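Local coordinates for 3'-5'-exonuclease (Saccharomyces cerevisiae, PDB 3E2V), which probably cuts double-stranded DNA as an endonuclease and degrades it from the 3' end as a magnesium-binding exonuclease, at residues A[297-309]-A[355-369]. Numbering follows the deposited sequence.
Sequences RLLLETDAPWCEI and GRNEPCNMEQVAIVV. With MG (magnesium ion), chain E; GOL (glycerol), chain D.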
ATOM      1  N   ARG A 297      -7.999  10.209  10.501  1.00 15.41           N
ATOM      2  CA  ARG A 297      -6.743   9.480  10.368  1.00 15.22           C
ATOM      3  C   ARG A 297      -6.913   8.153   9.643  1.00 15.35           C
ATOM      4  O   ARG A 297      -5.975   7.360   9.559  1.00 15.70           O
ATOM      5  CB  ARG A 297      -6.098   9.312  11.739  1.00 16.48           C
ATOM      6  CG  ARG A 297      -5.670  10.695  12.302  1.00 18.94           C
ATOM      7  CD  ARG A 297      -5.171  10.625  13.699  1.00 22.59           C
ATOM      8  NE  ARG A 297      -3.857  10.004  13.713  1.00 21.29           N
ATOM      9  CZ  ARG A 297      -3.167   9.728  14.807  1.00 21.57           C
ATOM     10  NH1 ARG A 297      -3.651  10.012  16.024  1.00 21.74           N
ATOM     11  NH2 ARG A 297      -1.989   9.152  14.683  1.00 17.54           N
ATOM     12  N   LEU A 298      -8.102   7.951   9.083  1.00 14.24           N
ATOM     13  CA  LEU A 298      -8.469   6.710   8.394  1.00 14.49           C
ATOM     14  C   LEU A 298      -8.385   6.954   6.897  1.00 14.88           C
ATOM     15  O   LEU A 298      -8.949   7.929   6.387  1.00 15.77           O
ATOM     16  CB  LEU A 298      -9.912   6.342   8.786  1.00 15.21           C
ATOM     17  CG  LEU A 298     -10.464   4.972   8.366  1.00 16.12           C
ATOM     18  CD1 LEU A 298     -11.482   4.561   9.430  1.00 19.45           C
ATOM     19  CD2 LEU A 298     -11.093   4.985   6.970  1.00 18.01           C
ATOM     20  N   LEU A 299      -7.687   6.064   6.188  1.00 13.91           N
ATOM     21  CA  LEU A 299      -7.628   6.125   4.727  1.00 13.20           C
ATOM     22  C   LEU A 299      -8.227   4.864   4.142  1.00 13.10           C
ATOM     23  O   LEU A 299      -8.154   3.803   4.754  1.00 14.17           O
ATOM     24  CB  LEU A 299      -6.180   6.274   4.246  1.00 12.69           C
ATOM     25  CG  LEU A 299      -5.418   7.431   4.897  1.00 14.11           C
ATOM     26  CD1 LEU A 299      -3.995   7.431   4.378  1.00 16.92           C
ATOM     27  CD2 LEU A 299      -6.091   8.796   4.650  1.00 15.31           C
ATOM     28  N   LEU A 300      -8.853   4.988   2.972  1.00 12.36           N
ATOM     29  CA  LEU A 300      -9.541   3.850   2.357  1.00 12.59           C
ATOM     30  C   LEU A 300      -8.704   3.262   1.231  1.00 12.52           C
ATOM     31  O   LEU A 300      -7.988   3.978   0.514  1.00 12.76           O
ATOM     32  CB  LEU A 300     -10.888   4.312   1.788  1.00 12.71           C
ATOM     33  CG  LEU A 300     -11.896   4.863   2.792  1.00 13.25           C
ATOM     34  CD1 LEU A 300     -13.113   5.461   2.065  1.00 13.78           C
ATOM     35  CD2 LEU A 300     -12.319   3.721   3.689  1.00 16.14           C
ATOM     36  N   GLU A 301      -8.830   1.948   1.052  1.00 12.64           N
ATOM     37  CA  GLU A 301      -8.087   1.220   0.026  1.00 12.57           C
ATOM     38  C   GLU A 301      -8.806  -0.067  -0.253  1.00 12.63           C
ATOM     39  O   GLU A 301      -9.607  -0.532   0.574  1.00 12.38           O
ATOM     40  CB  GLU A 301      -6.650   0.899   0.465  1.00 13.91           C
ATOM     41  CG  GLU A 301      -6.489   0.730   1.969  1.00 13.27           C
ATOM     42  CD  GLU A 301      -5.245  -0.070   2.341  1.00 15.04           C
ATOM     43  OE1 GLU A 301      -5.087  -1.193   1.827  1.00 15.74           O
ATOM     44  OE2 GLU A 301      -4.452   0.421   3.159  1.00 15.31           O
ATOM     45  N   THR A 302      -8.537  -0.639  -1.428  1.00 12.55           N
ATOM     46  CA  THR A 302      -9.099  -1.957  -1.747  1.00 13.04           C
ATOM     47  C   THR A 302      -8.107  -3.098  -1.552  1.00 13.30           C
ATOM     48  O   THR A 302      -8.500  -4.233  -1.244  1.00 12.82           O
ATOM     49  CB  THR A 302      -9.625  -2.072  -3.205  1.00 13.05           C
ATOM     50  OG1 THR A 302      -8.558  -1.821  -4.140  1.00 13.78           O
ATOM     51  CG2 THR A 302     -10.820  -1.158  -3.451  1.00 13.06           C
ATOM     52  N   ASP A 303      -6.811  -2.822  -1.735  1.00 12.45           N
ATOM     53  CA  ASP A 303      -5.790  -3.890  -1.846  1.00 12.66           C
ATOM     54  C   ASP A 303      -6.063  -4.802  -3.040  1.00 12.72           C
ATOM     55  O   ASP A 303      -5.543  -5.929  -3.092  1.00 12.93           O
ATOM     56  CB  ASP A 303      -5.639  -4.696  -0.539  1.00 12.68           C
ATOM     57  CG  ASP A 303      -4.251  -5.273  -0.383  1.00 16.10           C
ATOM     58  OD1 ASP A 303      -3.271  -4.577  -0.753  1.00 14.79           O
ATOM     59  OD2 ASP A 303      -4.136  -6.418   0.115  1.00 20.41           O
ATOM     60  N   ALA A 304      -6.838  -4.303  -4.007  1.00 12.25           N
ATOM     61  CA  ALA A 304      -7.163  -5.126  -5.190  1.00 12.14           C
ATOM     62  C   ALA A 304      -5.857  -5.683  -5.803  1.00 12.67           C
ATOM     63  O   ALA A 304      -4.849  -4.968  -5.896  1.00 12.63           O
ATOM     64  CB  ALA A 304      -7.916  -4.317  -6.180  1.00 13.45           C
ATOM     65  N   PRO A 305      -5.847  -6.953  -6.222  1.00 12.98           N
ATOM     66  CA  PRO A 305      -6.980  -7.865  -6.380  1.00 13.65           C
ATOM     67  C   PRO A 305      -7.393  -8.638  -5.132  1.00 13.78           C
ATOM     68  O   PRO A 305      -8.264  -9.510  -5.226  1.00 14.29           O
ATOM     69  CB  PRO A 305      -6.458  -8.851  -7.422  1.00 14.37           C
ATOM     70  CG  PRO A 305      -5.012  -9.012  -7.028  1.00 13.44           C
ATOM     71  CD  PRO A 305      -4.570  -7.589  -6.631  1.00 13.26           C
ATOM     72  N   TRP A 306      -6.756  -8.355  -4.000  1.00 14.86           N
ATOM     73  CA  TRP A 306      -7.029  -9.024  -2.727  1.00 14.84           C
ATOM     74  C   TRP A 306      -8.147  -8.331  -1.964  1.00 14.85           C
ATOM     75  O   TRP A 306      -8.654  -7.283  -2.385  1.00 13.97           O
ATOM     76  CB  TRP A 306      -5.755  -9.002  -1.870  1.00 16.95           C
ATOM     77  CG  TRP A 306      -4.536  -9.353  -2.675  1.00 19.40           C
ATOM     78  CD1 TRP A 306      -3.481  -8.530  -2.986  1.00 21.63           C
ATOM     79  CD2 TRP A 306      -4.260 -10.610  -3.290  1.00 22.90           C
ATOM     80  NE1 TRP A 306      -2.565  -9.208  -3.751  1.00 22.99           N
ATOM     81  CE2 TRP A 306      -3.015 -10.486  -3.956  1.00 22.83           C
ATOM     82  CE3 TRP A 306      -4.939 -11.838  -3.339  1.00 24.21           C
ATOM     83  CZ2 TRP A 306      -2.437 -11.546  -4.671  1.00 23.45           C
ATOM     84  CZ3 TRP A 306      -4.360 -12.896  -4.048  1.00 23.51           C
ATOM     85  CH2 TRP A 306      -3.120 -12.737  -4.703  1.00 22.68           C
ATOM     86  N   CYS A 307      -8.559  -8.956  -0.859  1.00 14.07           N
ATOM     87  CA  CYS A 307      -9.436  -8.320   0.128  1.00 14.34           C
ATOM     88  C   CYS A 307     -10.860  -8.036  -0.338  1.00 15.26           C
ATOM     89  O   CYS A 307     -11.497  -7.070   0.108  1.00 14.83           O
ATOM     90  CB  CYS A 307      -8.774  -7.069   0.712  1.00 14.69           C
ATOM     91  SG  CYS A 307      -7.198  -7.422   1.560  1.00 16.14           S
ATOM     92  N   GLU A 308     -11.380  -8.912  -1.202  1.00 15.72           N
ATOM     93  CA  GLU A 308     -12.808  -8.855  -1.561  1.00 17.08           C
ATOM     94  C   GLU A 308     -13.643  -8.929  -0.287  1.00 16.78           C
ATOM     95  O   GLU A 308     -13.361  -9.734   0.590  1.00 16.75           O
ATOM     96  CB  GLU A 308     -13.166 -10.023  -2.482  1.00 17.43           C
ATOM     97  CG  GLU A 308     -14.584  -9.989  -3.011  1.00 20.31           C
ATOM     98  CD  GLU A 308     -14.962 -11.242  -3.798  1.00 19.32           C
ATOM     99  OE1 GLU A 308     -14.152 -12.205  -3.860  1.00 23.81           O
ATOM    100  OE2 GLU A 308     -16.098 -11.277  -4.335  1.00 23.52           O
ATOM    101  N   ILE A 309     -14.654  -8.078  -0.195  1.00 16.35           N
ATOM    102  CA  ILE A 309     -15.649  -8.167   0.879  1.00 16.53           C
ATOM    103  C   ILE A 309     -16.627  -9.292   0.525  1.00 16.62           C
ATOM    104  O   ILE A 309     -17.319  -9.222  -0.496  1.00 17.78           O
ATOM    105  CB  ILE A 309     -16.354  -6.827   1.086  1.00 16.65           C
ATOM    106  CG1 ILE A 309     -15.366  -5.814   1.698  1.00 16.28           C
ATOM    107  CG2 ILE A 309     -17.563  -6.977   1.997  1.00 17.15           C
ATOM    108  CD1 ILE A 309     -15.799  -4.367   1.559  1.00 16.91           C
ATOM    109  N   GLY A 355     -13.892 -13.451  -7.864  1.00 17.82           N
ATOM    110  CA  GLY A 355     -12.746 -13.690  -6.997  1.00 17.57           C
ATOM    111  C   GLY A 355     -11.613 -12.686  -7.116  1.00 17.20           C
ATOM    112  O   GLY A 355     -10.698 -12.713  -6.298  1.00 19.43           O
ATOM    113  N   ARG A 356     -11.674 -11.807  -8.110  1.00 16.00           N
ATOM    114  CA  ARG A 356     -10.619 -10.814  -8.331  1.00 15.08           C
ATOM    115  C   ARG A 356     -11.163  -9.448  -7.928  1.00 14.42           C
ATOM    116  O   ARG A 356     -12.025  -8.871  -8.612  1.00 14.63           O
ATOM    117  CB  ARG A 356     -10.160 -10.794  -9.799  1.00 15.41           C
ATOM    118  CG  ARG A 356      -8.997  -9.836 -10.082  1.00 15.22           C
ATOM    119  CD  ARG A 356      -8.668  -9.790 -11.566  1.00 14.27           C
ATOM    120  NE  ARG A 356      -9.654  -8.996 -12.308  1.00 14.99           N
ATOM    121  CZ  ARG A 356      -9.531  -8.585 -13.572  1.00 15.09           C
ATOM    122  NH1 ARG A 356      -8.452  -8.883 -14.302  1.00 15.45           N
ATOM    123  NH2 ARG A 356     -10.510  -7.856 -14.120  1.00 15.87           N
ATOM    124  N   ASN A 357     -10.659  -8.920  -6.813  1.00 14.14           N
ATOM    125  CA  ASN A 357     -11.139  -7.616  -6.359  1.00 14.13           C
ATOM    126  C   ASN A 357     -10.643  -6.493  -7.272  1.00 14.08           C
ATOM    127  O   ASN A 357      -9.663  -6.666  -8.005  1.00 13.39           O
ATOM    128  CB  ASN A 357     -10.746  -7.389  -4.896  1.00 13.22           C
ATOM    129  CG  ASN A 357     -11.562  -6.302  -4.238  1.00 13.82           C
ATOM    130  OD1 ASN A 357     -12.643  -5.929  -4.716  1.00 14.29           O
ATOM    131  ND2 ASN A 357     -11.035  -5.767  -3.142  1.00 14.39           N
ATOM    132  N   GLU A 358     -11.337  -5.351  -7.254  1.00 13.81           N
ATOM    133  CA  GLU A 358     -10.987  -4.226  -8.109  1.00 13.41           C
ATOM    134  C   GLU A 358     -11.107  -2.895  -7.382  1.00 12.93           C
ATOM    135  O   GLU A 358     -11.867  -2.794  -6.409  1.00 13.52           O
ATOM    136  CB  GLU A 358     -11.893  -4.174  -9.342  1.00 14.02           C
ATOM    137  CG  GLU A 358     -11.835  -5.412 -10.222  1.00 14.87           C
ATOM    138  CD  GLU A 358     -12.435  -5.179 -11.603  1.00 15.29           C
ATOM    139  OE1 GLU A 358     -12.932  -4.067 -11.866  1.00 15.67           O
ATOM    140  OE2 GLU A 358     -12.435  -6.128 -12.425  1.00 14.50           O
ATOM    141  N   PRO A 359     -10.392  -1.867  -7.873  1.00 12.94           N
ATOM    142  CA  PRO A 359     -10.537  -0.529  -7.262  1.00 13.22           C
ATOM    143  C   PRO A 359     -11.962   0.043  -7.335  1.00 13.66           C
ATOM    144  O   PRO A 359     -12.314   0.908  -6.511  1.00 14.11           O
ATOM    145  CB  PRO A 359      -9.537   0.339  -8.051  1.00 13.51           C
ATOM    146  CG  PRO A 359      -9.292  -0.421  -9.336  1.00 14.18           C
ATOM    147  CD  PRO A 359      -9.389  -1.880  -8.961  1.00 13.46           C
ATOM    148  N   CYS A 360     -12.796  -0.420  -8.268  1.00 14.02           N
ATOM    149  CA  CYS A 360     -14.175   0.079  -8.297  1.00 13.92           C
ATOM    150  C   CYS A 360     -14.967  -0.316  -7.064  1.00 13.88           C
ATOM    151  O   CYS A 360     -16.108   0.144  -6.875  1.00 14.86           O
ATOM    152  CB  CYS A 360     -14.945  -0.362  -9.550  1.00 13.97           C
ATOM    153  SG  CYS A 360     -15.243  -2.141  -9.708  1.00 15.12           S
ATOM    154  N   ASN A 361     -14.383  -1.160  -6.221  1.00 13.48           N
ATOM    155  CA  ASN A 361     -15.034  -1.576  -4.988  1.00 13.91           C
ATOM    156  C   ASN A 361     -14.686  -0.711  -3.778  1.00 13.39           C
ATOM    157  O   ASN A 361     -15.040  -1.041  -2.647  1.00 13.76           O
ATOM    158  CB  ASN A 361     -14.777  -3.063  -4.725  1.00 13.34           C
ATOM    159  CG  ASN A 361     -15.552  -3.948  -5.687  1.00 14.19           C
ATOM    160  OD1 ASN A 361     -16.488  -3.489  -6.340  1.00 16.52           O
ATOM    161  ND2 ASN A 361     -15.143  -5.195  -5.812  1.00 15.00           N
ATOM    162  N   MET A 362     -14.040   0.423  -4.027  1.00 13.04           N
ATOM    163  CA  MET A 362     -13.830   1.429  -2.974  1.00 13.07           C
ATOM    164  C   MET A 362     -15.128   1.779  -2.253  1.00 13.15           C
ATOM    165  O   MET A 362     -15.166   1.893  -1.025  1.00 14.12           O
ATOM    166  CB  MET A 362     -13.203   2.687  -3.578  1.00 12.60           C
ATOM    167  CG  MET A 362     -11.685   2.555  -3.743  1.00 12.01           C
ATOM    168  SD  MET A 362     -10.686   2.482  -2.163  1.00  5.76           S
ATOM    169  CE  MET A 362     -10.767   4.267  -1.729  1.00 15.27           C
ATOM    170  N   GLU A 363     -16.189   1.964  -3.037  1.00 13.58           N
ATOM    171  CA  GLU A 363     -17.480   2.337  -2.481  1.00 14.45           C
ATOM    172  C   GLU A 363     -17.995   1.344  -1.445  1.00 13.95           C
ATOM    173  O   GLU A 363     -18.688   1.738  -0.499  1.00 14.53           O
ATOM    174  CB  GLU A 363     -18.503   2.545  -3.598  1.00 14.86           C
ATOM    175  CG  GLU A 363     -18.790   1.320  -4.446  1.00 14.58           C
ATOM    176  CD  GLU A 363     -19.737   1.610  -5.586  1.00 17.36           C
ATOM    177  OE1 GLU A 363     -20.308   2.720  -5.638  1.00 18.48           O
ATOM    178  OE2 GLU A 363     -19.893   0.712  -6.445  1.00 17.38           O
ATOM    179  N   GLN A 364     -17.642   0.063  -1.587  1.00 13.77           N
ATOM    180  CA  GLN A 364     -18.050  -0.941  -0.605  1.00 14.11           C
ATOM    181  C   GLN A 364     -17.321  -0.733   0.710  1.00 14.26           C
ATOM    182  O   GLN A 364     -17.894  -0.867   1.772  1.00 14.05           O
ATOM    183  CB  GLN A 364     -17.783  -2.359  -1.128  1.00 14.14           C
ATOM    184  CG  GLN A 364     -18.546  -2.731  -2.378  1.00 15.32           C
ATOM    185  CD  GLN A 364     -18.176  -4.107  -2.888  1.00 16.13           C
ATOM    186  OE1 GLN A 364     -17.471  -4.850  -2.239  1.00 20.28           O
ATOM    187  NE2 GLN A 364     -18.659  -4.442  -4.077  1.00 20.59           N
ATOM    188  N   VAL A 365     -16.029  -0.423   0.637  1.00 13.74           N
ATOM    189  CA  VAL A 365     -15.270  -0.186   1.870  1.00 13.71           C
ATOM    190  C   VAL A 365     -15.852   1.038   2.588  1.00 13.43           C
ATOM    191  O   VAL A 365     -16.050   1.006   3.807  1.00 13.83           O
ATOM    192  CB  VAL A 365     -13.766  -0.004   1.576  1.00 13.72           C
ATOM    193  CG1 VAL A 365     -12.948   0.073   2.878  1.00 14.88           C
ATOM    194  CG2 VAL A 365     -13.266  -1.151   0.698  1.00 14.21           C
ATOM    195  N   ALA A 366     -16.173   2.088   1.822  1.00 13.32           N
ATOM    196  CA  ALA A 366     -16.703   3.324   2.406  1.00 13.72           C
ATOM    197  C   ALA A 366     -18.060   3.065   3.092  1.00 14.55           C
ATOM    198  O   ALA A 366     -18.304   3.540   4.201  1.00 14.56           O
ATOM    199  CB  ALA A 366     -16.838   4.397   1.338  1.00 13.66           C
ATOM    200  N   ILE A 367     -18.912   2.271   2.449  1.00 14.83           N
ATOM    201  CA  ILE A 367     -20.230   1.949   3.032  1.00 15.43           C
ATOM    202  C   ILE A 367     -20.035   1.247   4.365  1.00 15.20           C
ATOM    203  O   ILE A 367     -20.643   1.606   5.378  1.00 15.39           O
ATOM    204  CB  ILE A 367     -21.038   1.029   2.101  1.00 15.91           C
ATOM    205  CG1 ILE A 367     -21.622   1.859   0.965  1.00 16.03           C
ATOM    206  CG2 ILE A 367     -22.160   0.296   2.873  1.00 16.90           C
ATOM    207  CD1 ILE A 367     -22.089   0.983  -0.222  1.00 15.81           C
ATOM    208  N   VAL A 368     -19.168   0.242   4.381  1.00 14.60           N
ATOM    209  CA  VAL A 368     -18.958  -0.510   5.617  1.00 15.12           C
ATOM    210  C   VAL A 368     -18.406   0.393   6.733  1.00 15.55           C
ATOM    211  O   VAL A 368     -18.901   0.366   7.864  1.00 15.33           O
ATOM    212  CB  VAL A 368     -18.026  -1.715   5.377  1.00 15.50           C
ATOM    213  CG1 VAL A 368     -17.660  -2.399   6.698  1.00 16.29           C
ATOM    214  CG2 VAL A 368     -18.674  -2.700   4.395  1.00 15.43           C
ATOM    215  N   VAL A 369     -17.387   1.185   6.420  1.00 15.08           N
ATOM    216  CA  VAL A 369     -16.764   2.024   7.438  1.00 15.75           C
ATOM    217  C   VAL A 369     -17.772   3.048   7.974  1.00 16.35           C
ATOM    218  O   VAL A 369     -17.821   3.286   9.180  1.00 16.50           O
ATOM    219  CB  VAL A 369     -15.472   2.685   6.884  1.00 15.16           C
ATOM    220  CG1 VAL A 369     -14.932   3.733   7.863  1.00 16.16           C
ATOM    221  CG2 VAL A 369     -14.406   1.616   6.617  1.00 15.74           C
TER
HETATM  222 MG    MG E 427      -1.276  -4.818   0.257  1.00 26.21          MG
HETATM  223  C1  GOL D 426     -14.947 -10.228  -7.054  1.00 27.62           C
HETATM  224  O1  GOL D 426     -15.801 -11.360  -6.986  1.00 26.92           O
HETATM  225  C2  GOL D 426     -15.405  -9.225  -8.105  1.00 26.86           C
HETATM  226  O2  GOL D 426     -15.438  -9.833  -9.370  1.00 28.63           O
HETATM  227  C3  GOL D 426     -16.811  -8.707  -7.793  1.00 26.97           C
HETATM  228  O3  GOL D 426     -16.744  -7.587  -6.930  1.00 24.21           O
HETATM  229  O   HOH W   1     -10.970  -4.414  -0.155  1.00 14.41           O
HETATM  230  O   HOH W   2      -1.045  -6.536  -0.859  1.00 32.00           O
HETATM  231  O   HOH W   3      -1.913  -5.993   1.759  1.00 37.34           O
HETATM  232  O   HOH W   4      -8.210 -12.415  -5.431  1.00 25.09           O
HETATM  233  O   HOH W   5     -11.544 -13.067  -3.499  1.00 25.53           O
HETATM  234  O   HOH W   6     -14.838  -5.984  -2.191  1.00 20.76           O
HETATM  235  O   HOH W   7      -0.319  -3.865  -1.295  1.00 36.38           O
HETATM  236  O   HOH W   8       0.929  -5.326   1.492  1.00 26.60           O
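Pro305 O accepts from Asn357 N at 2.9 Å and from a water that also donates to Gly355 O. One residue on, Asn357 ND2 donates to Trp306 O at 2.9 Å in a fairly straight bond, the acceptor lying in the amide plane. Asn357 carries CG anti to its own N (chi1 -162°), which swings the amide into the 302-308 loop while OD1 faces back to its own segment. There Asn361 ND2 donates to Asn357 OD1 at 2.8 Å, nearly in line with the C=O; with ND2 engaged by Trp306 O, the two bonds set the rotation of the amide. With an alanine in place of Asn357, Trp306 O and Asn361 ND2 would probably each lose this partner, leaving the backbone bond to Pro305 as the remaining direct hydrogen bond to the loop.

Thr302 marks the change-over: its CG2 lies 3.8 Å from Met362 CG at the start of helix 362-373, while OG1 closes an ST turn with Ala304 N and also bonds Asp16. Beyond it, strand 298-300 packs on the helix through apolar groups. Met362 curls round (chi2 -68°, chi3 -76°), laying SD against Glu301 CA and CE 3.5 Å from Leu300 CB; the Leu300 methyls fan out over Val365 and Ala366, and Leu298 meets Val369 tip to tip.

Strand 298-300 is the eighth of the TatD TIM barrel, and its following loop carries Asp303, which binds magnesium with His253. Asn357 bonds that loop two and three residues past Asp303, whose CB points away from 355-369, consistent with holding the loop in place.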